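Group II chitinase (Ostrinia furnacalis, PDB 6JAV) probably hydrolyses internal beta-1,4 links of chitin as a family 18 endochitinase; this chain is catalytic domain 1 of the longer protein. Local coordinates at residues G163-A168 with L189-A194; K206-V211 with N317-F322; M248-Q253 with G343-L348. All coordinates share one frame; numbering follows the deposited sequence.

In the fold
All three interactions belong to the glycosyl hydrolase family 18 domain. Interactions 1 and 3 each join neighbouring parallel strands of its TIM barrel: 165-170 with 192-195, and 244-257 with 342-346. Because strand 192-195 also pairs with strand 244-257, the two are adjacent, their centres about 20 Å apart, and Ala194 CB packs on Met344 CE at 3.9 Å. Interaction 2 lies beyond, where the loop after strand 192-195 meets strand 318-321, the antiparallel neighbour of strand 244-257; its centre lies about 16 Å from that of interaction 3. Along the chain, interaction 1 closes first, whereas the segments of interactions 2 and 3 alternate; barrel and what is probably the family's insertion domain meet beside the inhibitor pocket.

Interaction 1 of 3, residues G163-A168 with L189-A194; sequences GLLLSA and LLDWIA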
loop_
_atom_site.group_PDB
_atom_site.type_symbol
_atom_site.label_atom_id
_atom_site.label_comp_id
_atom_site.label_asym_id
_atom_site.label_seq_id
_atom_site.Cartn_x
_atom_site.Cartn_y
_atom_site.Cartn_z
ATOM N N GLY A 163 -18.627 -6.941 15.552
ATOM C CA GLY A 163 -17.285 -6.678 16.033
ATOM C C GLY A 163 -16.207 -6.836 14.979
ATOM O O GLY A 163 -15.043 -7.067 15.320
ATOM N N LEU A 164 -16.576 -6.746 13.707
ATOM C CA LEU A 164 -15.641 -6.929 12.601
ATOM C C LEU A 164 -15.217 -5.558 12.093
ATOM O O LEU A 164 -15.966 -4.576 12.192
ATOM C CB LEU A 164 -16.286 -7.738 11.480
ATOM C CG LEU A 164 -16.616 -9.196 11.875
ATOM C CD1 LEU A 164 -17.461 -9.865 10.806
ATOM C CD2 LEU A 164 -15.303 -9.971 12.088
ATOM N N LEU A 165 -13.994 -5.491 11.566
ATOM C CA LEU A 165 -13.370 -4.246 11.138
ATOM C C LEU A 165 -13.662 -3.959 9.669
ATOM O O LEU A 165 -13.890 -4.868 8.858
ATOM C CB LEU A 165 -11.857 -4.326 11.335
ATOM C CG LEU A 165 -11.435 -4.568 12.798
ATOM C CD1 LEU A 165 -9.982 -4.976 12.912
ATOM C CD2 LEU A 165 -11.718 -3.303 13.631
ATOM N N LEU A 166 -13.668 -2.676 9.332
ATOM C CA LEU A 166 -13.806 -2.243 7.951
ATOM C C LEU A 166 -12.811 -1.119 7.703
ATOM O O LEU A 166 -12.780 -0.139 8.449
ATOM C CB LEU A 166 -15.245 -1.753 7.674
ATOM C CG LEU A 166 -15.495 -1.327 6.236
ATOM C CD1 LEU A 166 -15.335 -2.506 5.258
ATOM C CD2 LEU A 166 -16.881 -0.669 6.092
ATOM N N SER A 167 -11.973 -1.276 6.684
ATOM C CA SER A 167 -10.947 -0.289 6.355
ATOM C C SER A 167 -10.895 -0.133 4.849
ATOM O O SER A 167 -11.511 -0.896 4.106
ATOM C CB SER A 167 -9.570 -0.702 6.888
ATOM O OG SER A 167 -9.232 -2.007 6.431
ATOM N N ALA A 168 -10.142 0.866 4.390
ATOM C CA ALA A 168 -9.929 1.004 2.957
ATOM C C ALA A 168 -8.533 1.531 2.691
ATOM O O ALA A 168 -8.009 2.330 3.469
ATOM C CB ALA A 168 -10.933 2.000 2.325
ATOM N N LEU A 189 -17.154 6.068 9.218
ATOM C CA LEU A 189 -17.511 4.651 9.290
ATOM C C LEU A 189 -16.320 3.703 9.305
ATOM O O LEU A 189 -16.409 2.632 9.914
ATOM C CB LEU A 189 -18.418 4.279 8.106
ATOM C CG LEU A 189 -19.781 4.982 8.186
ATOM C CD1 LEU A 189 -20.578 4.731 6.933
ATOM C CD2 LEU A 189 -20.546 4.502 9.428
ATOM N N LEU A 190 -15.220 4.055 8.663
ATOM C CA LEU A 190 -14.082 3.145 8.579
ATOM C C LEU A 190 -13.260 3.153 9.871
ATOM O O LEU A 190 -13.082 4.182 10.524
ATOM C CB LEU A 190 -13.178 3.534 7.400
ATOM C CG LEU A 190 -13.821 3.440 6.010
ATOM C CD1 LEU A 190 -12.867 3.992 4.950
ATOM C CD2 LEU A 190 -14.201 2.012 5.713
ATOM N N ASP A 191 -12.716 1.989 10.221
ATOM C CA ASP A 191 -11.860 1.915 11.397
ATOM C C ASP A 191 -10.486 2.515 11.127
ATOM O O ASP A 191 -9.875 3.109 12.031
ATOM C CB ASP A 191 -11.774 0.462 11.869
ATOM C CG ASP A 191 -13.119 -0.048 12.319
ATOM O OD1 ASP A 191 -13.664 0.507 13.320
ATOM O OD2 ASP A 191 -13.664 -0.945 11.661
ATOM N N TRP A 192 -9.990 2.390 9.901
ATOM C CA TRP A 192 -8.846 3.178 9.476
ATOM C C TRP A 192 -8.897 3.342 7.968
ATOM O O TRP A 192 -9.593 2.610 7.251
ATOM C CB TRP A 192 -7.471 2.617 9.923
ATOM C CG TRP A 192 -7.131 1.311 9.282
ATOM C CD1 TRP A 192 -6.453 1.109 8.118
ATOM C CD2 TRP A 192 -7.483 0.008 9.777
ATOM N NE1 TRP A 192 -6.365 -0.241 7.855
ATOM C CE2 TRP A 192 -6.983 -0.935 8.858
ATOM C CE3 TRP A 192 -8.177 -0.447 10.894
ATOM C CZ2 TRP A 192 -7.160 -2.315 9.027
ATOM C CZ3 TRP A 192 -8.363 -1.806 11.060
ATOM C CH2 TRP A 192 -7.840 -2.732 10.129
ATOM N N ILE A 193 -8.167 4.356 7.522
ATOM C CA ILE A 193 -7.982 4.691 6.124
ATOM C C ILE A 193 -6.477 4.605 5.873
ATOM O O ILE A 193 -5.697 5.349 6.475
ATOM C CB ILE A 193 -8.527 6.095 5.848
ATOM C CG1 ILE A 193 -10.047 6.081 6.115
ATOM C CG2 ILE A 193 -8.230 6.503 4.444
ATOM C CD1 ILE A 193 -10.686 7.484 6.053
ATOM N N ALA A 194 -6.063 3.645 5.033
ATOM C CA ALA A 194 -4.648 3.451 4.722
ATOM C C ALA A 194 -4.365 4.289 3.479
ATOM O O ALA A 194 -4.737 3.920 2.356
ATOM C CB ALA A 194 -4.345 1.962 4.528
HETATM O O HOH W 1 -16.322 -1.724 11.781
#
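Leu166 and Asp191 bond to each other twice. Leu166 N donates to Asp191 OD2 at 2.9 Å in a nearly straight bond (166°), meeting the anti lone pair that faces away from OD1. In return, Asp191 N donates to Leu166 O at 2.8 Å, almost end-on to the carbonyl. OD2 is gripped a second time by a water that also donates to Leu164 O, so the carboxylate stands in for a strand neighbour where regular pairing has not yet begun. Further along, Ala194 N donates to Ala168 O at 2.8 Å, while the bond from Ala168 N to Trp192 O is weak. These are adjacent parallel strands of the family 18 TIM barrel, connected by helices 174-180 and 183-189. On the side carrying Ser167 and Trp192, Ser167 CB sits over the indole face, 3.4 Å from the centroid of the five-membered ring of Trp192, a CH-pi contact. Trp192 CG lies between its backbone N and carbonyl carbon (chi1 66°), folding the ring back across Ser167, and Leu165 CD1 meets the ring edge at Trp192 CZ3, 4.0 Å away. On the other side Leu190 forks: CD2 touches Leu166 CG at 3.6 Å and CD1 reaches Ala168 CB. Helix 143-159 covers Leu166 there through Leu155 and Leu159. In the second shell, Ser167 OG bonds Asp124 of the DxxDxDxE signature, and His38 meets Trp192 edge-to-face.

Interaction 2 of 3, residues K206-V211 with N317-F322; sequences KKTGHV and NQWVSF
Ser321 OG bridges two backbone groups of the loop 206-211. It donates to Gly209 O at 2.9 Å, in the carbonyl plane and on a lone pair, and accepts from Val211 N, also at 2.9 Å, through a bent bond (142°). With OG set between the backbone N and carbonyl carbon of Ser321 (chi1 59°), the hydroxyl meets both groups at once. A second polar link, weak and bent, runs from His210 NE2 to Phe322 O at 2.9 Å; His210 ND1 bonds Ala212 N, which leaves the ring held from both nitrogens and is consistent with the proton lying on NE2. Two CH-pi contacts accompany these bonds. Thr208 stands almost upright on the indole of Trp319, its CB 3.5 Å from the six-membered ring centroid and only 4° off the normal, with CG2 3.6 Å from Trp319 CD2. Ser321 CB lies less centrally over the imidazole of His210. Trp319 is fixed further by a bond from NE1 to His263 O and by stacking with Tyr312, while Thr208 OG1 bonds Gly264 O and Ile267 N. The apolar part is small: Val211 CG1 comes to 3.8 Å from Phe322 CA. The loop that follows barrel strand 192-195, which leads to Asp199 of the inhibitor pocket, is thus fastened to strand 318-321. The position of that strand, between the last two barrel strands, is consistent with its belonging to the alpha+beta insertion domain of many family 18 chitinases, which walls the substrate cleft.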
loop_
_atom_site.group_PDB
_atom_site.type_symbol
_atom_site.label_atom_id
_atom_site.label_comp_id
_atom_site.label_asym_id
_atom_site.label_seq_id
_atom_site.Cartn_x
_atom_site.Cartn_y
_atom_site.Cartn_z
ATOM N N LYS A 206 7.409 9.445 -17.879
ATOM C CA LYS A 206 8.422 9.651 -18.920
ATOM C C LYS A 206 9.621 10.462 -18.437
ATOM O O LYS A 206 10.406 10.982 -19.251
ATOM C CB LYS A 206 7.829 10.233 -20.213
ATOM C CG LYS A 206 6.625 9.460 -20.744
ATOM C CD LYS A 206 6.926 7.995 -20.944
ATOM C CE LYS A 206 7.983 7.792 -22.018
ATOM N NZ LYS A 206 8.823 6.584 -21.776
ATOM N N LYS A 207 9.801 10.577 -17.128
ATOM C CA LYS A 207 10.991 11.197 -16.571
ATOM C C LYS A 207 11.160 10.650 -15.163
ATOM O O LYS A 207 10.215 10.096 -14.592
ATOM C CB LYS A 207 10.903 12.730 -16.587
ATOM C CG LYS A 207 9.749 13.308 -15.785
ATOM C CD LYS A 207 9.729 14.839 -15.887
ATOM C CE LYS A 207 8.707 15.451 -14.952
ATOM N NZ LYS A 207 8.514 16.888 -15.294
ATOM N N THR A 208 12.371 10.776 -14.625
ATOM C CA THR A 208 12.649 10.215 -13.300
ATOM C C THR A 208 11.992 11.044 -12.206
ATOM O O THR A 208 11.813 12.261 -12.330
ATOM C CB THR A 208 14.155 10.128 -13.041
ATOM O OG1 THR A 208 14.745 11.433 -13.143
ATOM C CG2 THR A 208 14.805 9.172 -14.024
ATOM N N GLY A 209 11.630 10.371 -11.122
ATOM C CA GLY A 209 11.088 11.041 -9.952
ATOM C C GLY A 209 11.038 10.045 -8.816
ATOM O O GLY A 209 11.287 8.846 -9.008
ATOM N N HIS A 210 10.726 10.552 -7.627
ATOM C CA HIS A 210 10.731 9.698 -6.443
ATOM C C HIS A 210 9.397 8.989 -6.232
ATOM O O HIS A 210 8.341 9.619 -6.263
ATOM C CB HIS A 210 11.102 10.465 -5.176
ATOM C CG HIS A 210 11.662 9.568 -4.139
ATOM N ND1 HIS A 210 10.866 8.794 -3.311
ATOM C CD2 HIS A 210 12.942 9.243 -3.848
ATOM C CE1 HIS A 210 11.637 8.051 -2.539
ATOM N NE2 HIS A 210 12.906 8.300 -2.850
ATOM N N VAL A 211 9.461 7.675 -5.960
ATOM C CA VAL A 211 8.259 6.895 -5.642
ATOM C C VAL A 211 7.390 7.543 -4.556
ATOM O O VAL A 211 6.160 7.417 -4.582
ATOM C CB VAL A 211 8.649 5.436 -5.307
ATOM C CG1 VAL A 211 9.575 5.337 -4.105
ATOM C CG2 VAL A 211 7.378 4.567 -5.106
ATOM N N ASN A 317 22.192 2.871 -17.606
ATOM C CA ASN A 317 20.917 3.488 -17.946
ATOM C C ASN A 317 19.773 3.052 -17.024
ATOM O O ASN A 317 18.608 3.227 -17.383
ATOM C CB ASN A 317 20.573 3.277 -19.428
ATOM C CG ASN A 317 20.127 1.857 -19.752
ATOM O OD1 ASN A 317 20.229 0.940 -18.933
ATOM N ND2 ASN A 317 19.625 1.672 -20.967
ATOM N N GLN A 318 20.084 2.497 -15.858
ATOM C CA GLN A 318 19.065 2.079 -14.897
ATOM C C GLN A 318 19.060 3.027 -13.705
ATOM O O GLN A 318 20.117 3.441 -13.225
ATOM C CB GLN A 318 19.360 0.668 -14.410
ATOM C CG GLN A 318 19.273 -0.356 -15.537
ATOM C CD GLN A 318 17.894 -0.393 -16.150
ATOM O OE1 GLN A 318 16.916 -0.754 -15.487
ATOM N NE2 GLN A 318 17.790 0.002 -17.412
ATOM N N TRP A 319 17.857 3.362 -13.217
ATOM C CA TRP A 319 17.701 4.368 -12.167
ATOM C C TRP A 319 16.505 3.956 -11.307
ATOM O O TRP A 319 15.468 3.571 -11.859
ATOM C CB TRP A 319 17.414 5.708 -12.866
ATOM C CG TRP A 319 17.496 6.991 -12.084
ATOM C CD1 TRP A 319 18.519 7.926 -12.127
ATOM C CD2 TRP A 319 16.472 7.565 -11.259
ATOM N NE1 TRP A 319 18.200 9.013 -11.339
ATOM C CE2 TRP A 319 16.953 8.816 -10.795
ATOM C CE3 TRP A 319 15.201 7.125 -10.833
ATOM C CZ2 TRP A 319 16.209 9.637 -9.946
ATOM C CZ3 TRP A 319 14.449 7.953 -9.994
ATOM C CH2 TRP A 319 14.960 9.187 -9.551
ATOM N N VAL A 320 16.633 4.022 -9.982
ATOM C CA VAL A 320 15.532 3.590 -9.106
ATOM C C VAL A 320 15.407 4.543 -7.927
ATOM O O VAL A 320 16.409 4.968 -7.350
ATOM C CB VAL A 320 15.747 2.127 -8.646
ATOM C CG1 VAL A 320 16.999 1.985 -7.800
ATOM C CG2 VAL A 320 14.499 1.601 -7.881
ATOM N N SER A 321 14.165 4.887 -7.556
ATOM C CA SER A 321 13.944 5.701 -6.365
ATOM C C SER A 321 13.199 4.874 -5.328
ATOM O O SER A 321 12.362 4.041 -5.686
ATOM C CB SER A 321 13.151 6.972 -6.696
ATOM O OG SER A 321 11.898 6.655 -7.267
ATOM N N PHE A 322 13.508 5.102 -4.052
ATOM C CA PHE A 322 13.076 4.187 -2.996
ATOM C C PHE A 322 13.267 4.849 -1.638
ATOM O O PHE A 322 13.837 5.941 -1.519
ATOM C CB PHE A 322 13.854 2.854 -3.083
ATOM C CG PHE A 322 15.317 2.993 -2.782
ATOM C CD1 PHE A 322 16.188 3.499 -3.752
ATOM C CD2 PHE A 322 15.829 2.680 -1.532
ATOM C CE1 PHE A 322 17.556 3.655 -3.477
ATOM C CE2 PHE A 322 17.221 2.827 -1.259
ATOM C CZ PHE A 322 18.055 3.331 -2.246
#

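Interaction 3 of 3, residues M248-Q253 with G343-L348; sequences MPMYGQ and GMIWAL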
loop_
_atom_site.group_PDB
_atom_site.type_symbol
_atom_site.label_atom_id
_atom_site.label_comp_id
_atom_site.label_asym_id
_atom_site.label_seq_id
_atom_site.Cartn_x
_atom_site.Cartn_y
_atom_site.Cartn_z
ATOM N N MET A 248 3.945 3.446 3.484
ATOM C CA MET A 248 5.356 3.551 3.180
ATOM C C MET A 248 5.761 2.386 2.278
ATOM O O MET A 248 5.386 1.220 2.547
ATOM C CB MET A 248 6.161 3.589 4.479
ATOM C CG MET A 248 6.035 4.969 5.299
ATOM S SD MET A 248 6.642 4.718 6.954
ATOM C CE MET A 248 5.230 3.919 7.682
ATOM N N PRO A 249 6.471 2.655 1.184
ATOM C CA PRO A 249 6.836 1.600 0.216
ATOM C C PRO A 249 8.091 0.842 0.633
ATOM O O PRO A 249 9.115 1.437 0.996
ATOM C CB PRO A 249 7.089 2.384 -1.081
ATOM C CG PRO A 249 7.640 3.713 -0.590
ATOM C CD PRO A 249 6.928 3.998 0.752
ATOM N N MET A 250 8.014 -0.486 0.553
ATOM C CA MET A 250 9.160 -1.368 0.747
ATOM C C MET A 250 9.815 -1.726 -0.576
ATOM O O MET A 250 10.389 -2.825 -0.720
ATOM C CB MET A 250 8.711 -2.659 1.455
ATOM C CG MET A 250 7.906 -2.431 2.774
ATOM S SD MET A 250 8.854 -1.882 4.198
ATOM C CE MET A 250 8.676 -0.091 4.068
ATOM N N TYR A 251 9.650 -0.875 -1.579
ATOM C CA TYR A 251 10.103 -1.129 -2.935
ATOM C C TYR A 251 10.408 0.212 -3.589
ATOM O O TYR A 251 10.113 1.287 -3.044
ATOM C CB TYR A 251 9.008 -1.868 -3.748
ATOM C CG TYR A 251 7.778 -0.992 -3.935
ATOM C CD1 TYR A 251 6.790 -0.941 -2.959
ATOM C CD2 TYR A 251 7.641 -0.195 -5.071
ATOM C CE1 TYR A 251 5.675 -0.105 -3.100
ATOM C CE2 TYR A 251 6.561 0.662 -5.219
ATOM C CZ TYR A 251 5.582 0.683 -4.221
ATOM O OH TYR A 251 4.479 1.502 -4.358
ATOM N N GLY A 252 10.980 0.131 -4.784
ATOM C CA GLY A 252 11.250 1.315 -5.564
ATOM C C GLY A 252 10.629 1.246 -6.941
ATOM O O GLY A 252 10.279 0.180 -7.451
ATOM N N GLN A 253 10.471 2.435 -7.536
ATOM C CA GLN A 253 10.100 2.565 -8.935
ATOM C C GLN A 253 11.367 2.714 -9.762
ATOM O O GLN A 253 12.240 3.540 -9.443
ATOM C CB GLN A 253 9.191 3.777 -9.148
ATOM C CG GLN A 253 7.779 3.576 -8.586
ATOM C CD GLN A 253 6.881 2.705 -9.459
ATOM O OE1 GLN A 253 7.151 2.471 -10.649
ATOM N NE2 GLN A 253 5.780 2.224 -8.873
ATOM N N GLY A 343 1.172 3.683 10.837
ATOM C CA GLY A 343 1.861 3.510 9.579
ATOM C C GLY A 343 1.340 2.261 8.898
ATOM O O GLY A 343 0.697 1.411 9.515
ATOM N N MET A 344 1.630 2.169 7.607
ATOM C CA MET A 344 1.236 1.018 6.798
ATOM C C MET A 344 2.382 0.725 5.852
ATOM O O MET A 344 3.062 1.655 5.399
ATOM C CB MET A 344 -0.038 1.339 5.998
ATOM C CG MET A 344 -0.496 0.269 5.013
ATOM S SD MET A 344 0.237 0.511 3.366
ATOM C CE MET A 344 -0.884 1.736 2.679
ATOM N N ILE A 345 2.598 -0.564 5.524
ATOM C CA ILE A 345 3.642 -0.924 4.561
ATOM C C ILE A 345 3.075 -1.753 3.420
ATOM O O ILE A 345 2.265 -2.664 3.624
ATOM C CB ILE A 345 4.849 -1.651 5.196
ATOM C CG1 ILE A 345 4.447 -2.974 5.864
ATOM C CG2 ILE A 345 5.557 -0.725 6.170
ATOM C CD1 ILE A 345 5.507 -4.080 5.680
ATOM N N TRP A 346 3.542 -1.443 2.214
ATOM C CA TRP A 346 3.391 -2.287 1.042
ATOM C C TRP A 346 4.801 -2.701 0.666
ATOM O O TRP A 346 5.547 -1.883 0.108
ATOM C CB TRP A 346 2.780 -1.516 -0.139
ATOM C CG TRP A 346 2.553 -2.517 -1.252
ATOM C CD1 TRP A 346 3.458 -2.924 -2.231
ATOM C CD2 TRP A 346 1.409 -3.346 -1.404
ATOM N NE1 TRP A 346 2.892 -3.919 -2.999
ATOM C CE2 TRP A 346 1.642 -4.199 -2.503
ATOM C CE3 TRP A 346 0.201 -3.452 -0.710
ATOM C CZ2 TRP A 346 0.692 -5.125 -2.931
ATOM C CZ3 TRP A 346 -0.739 -4.368 -1.140
ATOM C CH2 TRP A 346 -0.484 -5.189 -2.236
ATOM N N ALA A 347 5.193 -3.960 0.915
ATOM C CA ALA A 347 4.417 -5.047 1.515
ATOM C C ALA A 347 5.476 -5.905 2.248
ATOM O O ALA A 347 6.692 -5.715 2.062
ATOM C CB ALA A 347 3.718 -5.873 0.444
ATOM N N LEU A 348 5.018 -6.840 3.080
ATOM C CA LEU A 348 5.933 -7.625 3.918
ATOM C C LEU A 348 7.042 -8.282 3.101
ATOM O O LEU A 348 8.209 -8.303 3.525
ATOM C CB LEU A 348 5.125 -8.707 4.643
ATOM C CG LEU A 348 4.340 -8.210 5.849
ATOM C CD1 LEU A 348 3.216 -9.201 6.233
ATOM C CD2 LEU A 348 5.272 -7.946 7.028
#
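Met248 and Met250 exchange three backbone hydrogen bonds with the strand 343-346. Met248 N donates to Met344 O at 2.8 Å, and Met248 O accepts from Trp346 N in a longer bond of 3.3 Å. The same oxygen also meets the CA-H of Ile345. Met250 N donates to Trp346 O at 2.9 Å, nearly straight at 172°, although it comes in tilted from the carbonyl plane. Trp346 O has a further neighbour, Tyr251 CD1 at 3.4 Å, and lies in the plane of the tyrosine ring at its edge. These are adjoining parallel strands of the TIM barrel, the second of them its last; it ends in a cis peptide between Trp346 and Ala347. A tryptophan at this place, followed by a cis peptide, commonly floors the central sugar site in family 18 chitinases, and here the Trp346 side chain is about 5 Å from the bound inhibitor. Tyr251 and Trp346 meet obliquely, their planes at 89°, with Tyr251 CE1 3.7 Å from Trp346 CD1. Tyr251 CG is set between its backbone N and carbonyl carbon (chi1 65°), which brings the CD1-CE1 side of the ring to Trp346 CD1. Its OH bonds Asp199 OD1, an oxygen that also accepts from Gln253 NE2, and Phe284 stacks on the ring. On the side of Met248 and Ile345 the contacts are apolar: Met248 CE touches Gly343 CA at 3.9 Å, and Met250 CE meets Ile345 CG2 at 3.8 Å. Helices 325-337 and 363-373 cover these side chains through Ile335 and Ile368, among others.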